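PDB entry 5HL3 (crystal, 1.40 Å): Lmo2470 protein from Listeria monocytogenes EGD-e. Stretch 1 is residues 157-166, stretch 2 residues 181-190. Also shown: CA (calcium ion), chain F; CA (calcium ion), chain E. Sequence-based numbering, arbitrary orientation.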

# COMPACT_ATOMS: atom_id res chain seq x y z
N LEU A 157 4.80 8.66 1.66
CA LEU A 157 4.10 9.92 1.32
C LEU A 157 3.97 10.15 -0.20
O LEU A 157 4.18 11.27 -0.69
N ILE A 158 3.60 9.09 -0.92
CA ILE A 158 3.42 9.19 -2.35
C ILE A 158 2.00 9.69 -2.64
O ILE A 158 1.03 9.14 -2.13
N THR A 159 1.91 10.75 -3.46
CA THR A 159 0.63 11.28 -3.95
C THR A 159 0.46 10.88 -5.42
O THR A 159 1.42 10.44 -6.08
N SER A 160 -0.75 11.02 -5.95
CA SER A 160 -1.05 10.52 -7.29
C SER A 160 -0.27 11.22 -8.42
O SER A 160 0.03 10.61 -9.44
N ASP A 161 0.13 12.47 -8.19
CA ASP A 161 0.94 13.19 -9.16
C ASP A 161 2.39 12.64 -9.27
O ASP A 161 3.12 13.01 -10.17
N GLU A 162 2.76 11.76 -8.34
CA GLU A 162 4.12 11.20 -8.26
C GLU A 162 4.20 9.78 -8.79
O GLU A 162 5.29 9.18 -8.79
N LEU A 163 3.08 9.24 -9.29
CA LEU A 163 2.97 7.83 -9.72
C LEU A 163 2.61 7.74 -11.20
O LEU A 163 1.46 8.02 -11.59
N PRO A 164 3.57 7.38 -12.05
CA PRO A 164 3.27 7.31 -13.48
C PRO A 164 2.53 6.04 -13.90
O PRO A 164 2.48 5.08 -13.17
N ASN A 165 1.96 6.07 -15.10
CA ASN A 165 1.33 4.91 -15.69
C ASN A 165 2.44 4.18 -16.43
O ASN A 165 2.64 4.32 -17.63
N PHE A 166 3.17 3.37 -15.66
CA PHE A 166 4.47 2.81 -16.12
C PHE A 166 4.48 2.23 -17.52
O PHE A 166 3.75 1.28 -17.80
N GLN A 181 -0.63 8.45 0.10
CA GLN A 181 -1.68 9.49 0.04
C GLN A 181 -2.28 9.53 -1.37
O GLN A 181 -2.62 10.59 -1.88
N LEU A 182 -2.44 8.37 -1.99
CA LEU A 182 -3.01 8.33 -3.34
C LEU A 182 -4.50 8.63 -3.28
O LEU A 182 -5.24 8.01 -2.52
N THR A 183 -4.92 9.55 -4.12
CA THR A 183 -6.34 9.91 -4.28
C THR A 183 -6.93 9.25 -5.53
O THR A 183 -8.14 9.00 -5.58
N THR A 184 -6.09 8.99 -6.52
CA THR A 184 -6.44 8.22 -7.71
C THR A 184 -5.32 7.21 -7.97
O THR A 184 -4.17 7.37 -7.52
N ILE A 185 -5.66 6.17 -8.72
CA ILE A 185 -4.68 5.17 -9.18
C ILE A 185 -4.78 5.11 -10.72
O ILE A 185 -5.89 5.19 -11.27
N PRO A 186 -3.65 5.02 -11.43
CA PRO A 186 -3.76 4.96 -12.88
C PRO A 186 -4.52 3.74 -13.40
O PRO A 186 -4.50 2.68 -12.77
N ASP A 187 -5.15 3.90 -14.57
CA ASP A 187 -5.72 2.76 -15.29
C ASP A 187 -4.52 2.13 -16.03
O ASP A 187 -4.28 2.38 -17.22
N PHE A 188 -3.75 1.34 -15.28
CA PHE A 188 -2.43 0.89 -15.77
C PHE A 188 -2.52 0.24 -17.14
O PHE A 188 -3.23 -0.71 -17.33
N GLN A 189 -1.77 0.78 -18.09
CA GLN A 189 -1.82 0.32 -19.47
C GLN A 189 -0.87 -0.79 -19.85
O GLN A 189 -1.18 -1.58 -20.74
N ASN A 190 0.29 -0.86 -19.20
CA ASN A 190 1.39 -1.68 -19.71
C ASN A 190 2.03 -2.58 -18.69
O ASN A 190 3.21 -2.94 -18.84

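Packing of residues 157-166 against residues 181-190, which together bury 749 Å². Leu 157 (chi1 m, chi2 t) has its CA-to-CB bond sideways, but its tip swings in, CD2 lying 3.2 Å from Gln 181 OE1; its carbonyl O binds the chain E calcium at 2.4 Å. The backbone of Ile 158 accepts a hydrogen bond from stretch 2, Gln 181 N to Ile 158 O at 2.9 Å, while its side chain (m, t) brings CG2 to 4.1 Å from Leu 182 CD2. Thr 159 (p) points away; its OG1 donates to Asp 161 OD1 at 2.5 Å and accepts from water 1, a calcium ligand, and its N donates to Glu 162 OE1 at 3.0 Å. Ser 160 (m) points toward stretch 2, where its OG donates to Thr 184 O at 2.7 Å and accepts from Thr 183 N at 3.0 Å; water 2 joins Ser 160 N, Gln 181 O and Thr 183 OG1. Glu 162 (m, t) binds the chain E calcium through both carboxylate oxygens and does not contact stretch 2. Leu 163 (t, p) also points in: its CD2 sits 4.0 Å from Leu 182 CD2, 3.7 Å from Ile 185 CD1 and 3.7 Å from Pro 186 CD. The CA-to-CB bond of Pro 164 points away, yet its O meets the edge of the Phe 188 ring, 3.9 Å from CE1. Asn 165 (t) uses both ends of its amide on stretch 2 backbone: OD1 accepts from Gln 189 N at 2.9 Å, and ND2 donates to Asp 187 O at 3.2 Å. Phe 166 (m) sets CD2 4.0 Å from Phe 188 CE1 at an oblique approach. Water 3 links Asn 165 OD1, Phe 166 O and Asn 190 N; Gln 189 OE1 and Asn 190 OD1 bind the chain F calcium, as does water 4, which donates to Asn 165 O.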

# COMPACT_ATOMS: atom_id res chain seq x y z
CB LEU A 157 4.72 11.09 2.06
CG LEU A 157 4.49 11.03 3.58
CD1 LEU A 157 5.33 12.11 4.22
CD2 LEU A 157 3.05 11.20 3.96
CB ILE A 158 3.67 7.84 -3.02
CG1 ILE A 158 5.15 7.49 -2.84
CG2 ILE A 158 3.33 7.92 -4.52
CD1 ILE A 158 5.50 6.06 -3.18
CB THR A 159 0.51 12.80 -3.74
OG1 THR A 159 1.72 13.44 -4.16
CG2 THR A 159 0.28 13.09 -2.25
CB SER A 160 -2.55 10.54 -7.54
OG SER A 160 -3.19 9.67 -6.62
CB ASP A 161 0.99 14.70 -8.82
CG ASP A 161 1.63 14.96 -7.44
OD1 ASP A 161 1.16 14.36 -6.47
OD2 ASP A 161 2.60 15.73 -7.30
CB GLU A 162 4.58 11.23 -6.78
CG GLU A 162 4.76 12.65 -6.24
CD GLU A 162 4.91 12.77 -4.73
OE1 GLU A 162 4.70 11.77 -4.01
OE2 GLU A 162 5.20 13.92 -4.28
CB LEU A 163 1.90 7.13 -8.88
CG LEU A 163 1.55 5.69 -9.27
CD1 LEU A 163 2.72 4.78 -9.17
CD2 LEU A 163 0.41 5.21 -8.41
CB PRO A 164 4.64 7.36 -14.14
CG PRO A 164 5.56 6.84 -13.15
CD PRO A 164 4.97 7.08 -11.77
CB ASN A 165 0.19 5.39 -16.61
CG ASN A 165 -0.76 4.27 -16.95
OD1 ASN A 165 -0.38 3.13 -17.06
ND2 ASN A 165 -2.03 4.61 -17.10
CB PHE A 166 4.95 1.72 -15.16
CG PHE A 166 5.11 2.16 -13.74
CD1 PHE A 166 6.20 2.94 -13.36
CD2 PHE A 166 4.21 1.76 -12.77
CE1 PHE A 166 6.37 3.34 -12.04
CE2 PHE A 166 4.39 2.16 -11.43
CZ PHE A 166 5.47 2.94 -11.08
CB GLN A 181 -1.09 10.86 0.45
CG GLN A 181 -0.63 10.84 1.90
CD GLN A 181 -0.33 12.19 2.57
OE1 GLN A 181 0.03 12.22 3.77
NE2 GLN A 181 -0.50 13.28 1.87
CB LEU A 182 -2.80 6.94 -3.94
CG LEU A 182 -1.35 6.53 -4.17
CD1 LEU A 182 -1.29 5.06 -4.52
CD2 LEU A 182 -0.70 7.38 -5.26
CB THR A 183 -6.54 11.44 -4.36
OG1 THR A 183 -5.62 11.99 -5.31
CG2 THR A 183 -6.31 12.06 -3.00
CB THR A 184 -6.61 9.09 -8.97
OG1 THR A 184 -5.43 9.83 -9.25
CG2 THR A 184 -7.79 10.08 -8.81
CB ILE A 185 -4.98 3.80 -8.51
CG1 ILE A 185 -3.87 2.80 -8.79
CG2 ILE A 185 -6.31 3.22 -8.87
CD1 ILE A 185 -2.59 3.01 -8.02
CB PRO A 186 -2.29 4.85 -13.32
CG PRO A 186 -1.54 5.55 -12.24
CD PRO A 186 -2.25 5.16 -10.99
CB ASP A 187 -6.81 3.23 -16.24
CG ASP A 187 -7.64 2.09 -16.79
OD1 ASP A 187 -7.29 0.93 -16.51
OD2 ASP A 187 -8.63 2.38 -17.49
CB PHE A 188 -1.79 -0.07 -14.78
CG PHE A 188 -1.31 0.58 -13.52
CD1 PHE A 188 -0.22 1.42 -13.51
CD2 PHE A 188 -1.94 0.33 -12.31
CE1 PHE A 188 0.21 2.02 -12.35
CE2 PHE A 188 -1.50 0.91 -11.13
CZ PHE A 188 -0.42 1.77 -11.15
CB GLN A 189 -1.49 1.50 -20.42
CG GLN A 189 -2.46 2.68 -20.37
CD GLN A 189 -2.11 3.73 -21.40
OE1 GLN A 189 -0.99 3.77 -21.91
NE2 GLN A 189 -3.08 4.57 -21.75
CB ASN A 190 2.47 -0.75 -20.35
CG ASN A 190 1.88 0.22 -21.37
OD1 ASN A 190 1.94 1.43 -21.18
ND2 ASN A 190 1.30 -0.30 -22.42
CA CA F . 1.40 3.44 -22.16
CA CA E . 5.45 12.89 -1.94
O HOH W 1 3.38 14.08 -1.90
O HOH W 2 -2.88 12.07 -4.26
O HOH W 3 1.20 0.76 -16.96
O HOH W 4 1.01 4.32 -19.91
O HOH W 5 5.27 -1.11 -18.21
O HOH W 6 6.19 14.76 -0.83
O HOH W 7 7.63 13.17 -2.97
O HOH W 8 6.92 11.68 -0.59